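Local coordinates for protein GH59 galactosidase (Clostridium cellulolyticum, PDB 2V4V) that binds xylose through the family 6 carbohydrate-binding module of a larger family 59 glycoside hydrolase that probably acts on plant polysaccharides, at residues S100-T103 and G104-V108. Sequence-based numbering, arbitrary orientation.
Sequences SGVT and GKHDV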
ATOM      1  N   SER A 100     -13.387  -3.792  -3.991  1.00  9.22           N
ATOM      2  CA  SER A 100     -14.368  -4.266  -4.999  1.00  9.34           C
ATOM      3  C   SER A 100     -13.994  -5.652  -5.495  1.00  9.82           C
ATOM      4  O   SER A 100     -12.828  -6.018  -5.523  1.00 10.30           O
ATOM      5  CB  SER A 100     -14.340  -3.331  -6.201  1.00 10.35           C
ATOM      6  OG  SER A 100     -14.793  -2.018  -5.815  1.00 12.32           O
ATOM      7  N   GLY A 101     -15.009  -6.391  -5.929  1.00  8.51           N
ATOM      8  CA  GLY A 101     -14.732  -7.728  -6.406  1.00 10.08           C
ATOM      9  C   GLY A 101     -13.869  -7.706  -7.651  1.00 10.28           C
ATOM     10  O   GLY A 101     -14.123  -6.950  -8.629  1.00 11.73           O
ATOM     11  N   VAL A 102     -12.866  -8.590  -7.641  1.00 10.78           N
ATOM     12  CA  VAL A 102     -12.019  -8.758  -8.798  1.00 12.51           C
ATOM     13  C   VAL A 102     -11.570 -10.207  -8.928  1.00 12.17           C
ATOM     14  O   VAL A 102     -11.645 -10.978  -7.964  1.00 13.89           O
ATOM     15  CB  VAL A 102     -10.865  -7.738  -8.813  1.00 14.81           C
ATOM     16  CG1 VAL A 102      -9.702  -8.250  -8.061  1.00 16.23           C
ATOM     17  CG2 VAL A 102     -10.468  -7.445 -10.254  1.00 17.26           C
ATOM     18  N   THR A 103     -11.134 -10.577 -10.125  1.00 12.54           N
ATOM     19  CA  THR A 103     -10.694 -11.937 -10.394  1.00 12.93           C
ATOM     20  C   THR A 103      -9.283 -11.914 -10.959  1.00 12.70           C
ATOM     21  O   THR A 103      -8.786 -10.867 -11.374  1.00 12.90           O
ATOM     22  CB  THR A 103     -11.626 -12.645 -11.393  1.00 14.08           C
ATOM     23  OG1 THR A 103     -11.894 -11.776 -12.501  1.00 17.56           O
ATOM     24  CG2 THR A 103     -12.937 -13.024 -10.722  1.00 16.85           C
ATOM     25  N   GLY A 104      -8.640 -13.074 -10.972  1.00 12.32           N
ATOM     26  CA  GLY A 104      -7.493 -13.291 -11.837  1.00 12.19           C
ATOM     27  C   GLY A 104      -6.241 -12.574 -11.381  1.00 11.61           C
ATOM     28  O   GLY A 104      -6.156 -12.079 -10.259  1.00 11.66           O
ATOM     29  N   LYS A 105      -5.275 -12.521 -12.299  1.00 11.11           N
ATOM     30  CA  LYS A 105      -3.935 -12.014 -12.022  1.00 11.42           C
ATOM     31  C   LYS A 105      -3.828 -10.578 -12.525  1.00 10.17           C
ATOM     32  O   LYS A 105      -4.243 -10.269 -13.646  1.00 10.45           O
ATOM     33  CB  LYS A 105      -2.931 -12.903 -12.760  1.00 12.38           C
ATOM     34  CG  LYS A 105      -2.751 -14.292 -12.166  1.00 17.39           C
ATOM     35  CD  LYS A 105      -3.863 -15.239 -12.657  1.00 21.79           C
ATOM     36  CE  LYS A 105      -3.530 -16.727 -12.495  1.00 22.93           C
ATOM     37  NZ  LYS A 105      -4.817 -17.522 -12.509  1.00 22.33           N
ATOM     38  N   HIS A 106      -3.302  -9.683 -11.676  1.00  8.66           N
ATOM     39  CA  HIS A 106      -3.131  -8.293 -12.051  1.00  9.06           C
ATOM     40  C   HIS A 106      -1.885  -7.721 -11.417  1.00  8.72           C
ATOM     41  O   HIS A 106      -1.464  -8.201 -10.369  1.00  9.11           O
ATOM     42  CB  HIS A 106      -4.335  -7.513 -11.545  1.00  8.40           C
ATOM     43  CG  HIS A 106      -5.582  -7.857 -12.299  1.00  9.01           C
ATOM     44  ND1 HIS A 106      -6.531  -8.764 -11.854  1.00 12.95           N
ATOM     45  CD2 HIS A 106      -6.003  -7.427 -13.506  1.00  7.70           C
ATOM     46  CE1 HIS A 106      -7.495  -8.859 -12.764  1.00  6.21           C
ATOM     47  NE2 HIS A 106      -7.192  -8.067 -13.776  1.00 12.54           N
ATOM     48  N   ASP A 107      -1.307  -6.705 -12.061  1.00  7.81           N
ATOM     49  CA  ASP A 107      -0.232  -5.973 -11.368  1.00  9.06           C
ATOM     50  C   ASP A 107      -0.915  -4.945 -10.457  1.00  9.51           C
ATOM     51  O   ASP A 107      -1.812  -4.207 -10.893  1.00 10.51           O
ATOM     52  CB  ASP A 107       0.691  -5.248 -12.321  1.00  8.56           C
ATOM     53  CG  ASP A 107       1.348  -6.184 -13.351  1.00 10.15           C
ATOM     54  OD1 ASP A 107       1.562  -7.381 -13.058  1.00 10.70           O
ATOM     55  OD2 ASP A 107       1.665  -5.673 -14.440  1.00 14.27           O
ATOM     56  N   VAL A 108      -0.469  -4.888  -9.193  1.00  8.54           N
ATOM     57  CA  VAL A 108      -1.161  -4.045  -8.247  1.00  8.45           C
ATOM     58  C   VAL A 108      -0.335  -2.767  -8.055  1.00  8.48           C
ATOM     59  O   VAL A 108       0.836  -2.859  -7.648  1.00  8.17           O
ATOM     60  CB  VAL A 108      -1.371  -4.760  -6.893  1.00  8.50           C
ATOM     61  CG1 VAL A 108      -1.792  -3.774  -5.839  1.00  8.77           C
ATOM     62  CG2 VAL A 108      -2.444  -5.855  -7.018  1.00  7.91           C
TER
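The carbonyl oxygen of Thr103 faces the edge of the His106 imidazole, close to the ring plane, with Thr103 O 3.1 Å from the atom modelled as His106 ND1. The ring is probably turned over in the model, so which of its atoms meets the oxygen is doubtful, and turning it back might allow a hydrogen bond; its place beside the carbonyl is set by CG standing next to the backbone N and anti to the carbonyl carbon (chi1 -70°). The side chains of Val102 and His106 approach each other from opposite directions. The CG2 methyl of Val102 comes up obliquely, 4.1 Å from the atom modelled as His106 CE1, placed there by a chi1 of 88° for CG1, which leaves CG2 roughly anti to the backbone N. The backbone turns the corner at Gly104, with a positive phi (73°) that glycine takes up easily. This is the crossing from one face of the CBM6 beta-sandwich to the other: the loop leaves edge strand 91-98 of the four-stranded sheet and enters strand 105-113, an inner strand of the five-stranded sheet. The corner takes no part in the xylose site of Phe32, Trp89 and Tyr118. Gly104 already bonds through its backbone to Phe46 and Gly47, and His106 to Val44, pairing the start of the strand with antiparallel 38-48. Val102 also packs on Phe46, Val50 and Leu70, and His106 shares Leu70 with it. CB of Lys105 points away from the loop, in keeping with the alternation of an extended strand, and its side chain touches Asp45. Thr103 CB points away from the strand overall at this surface corner.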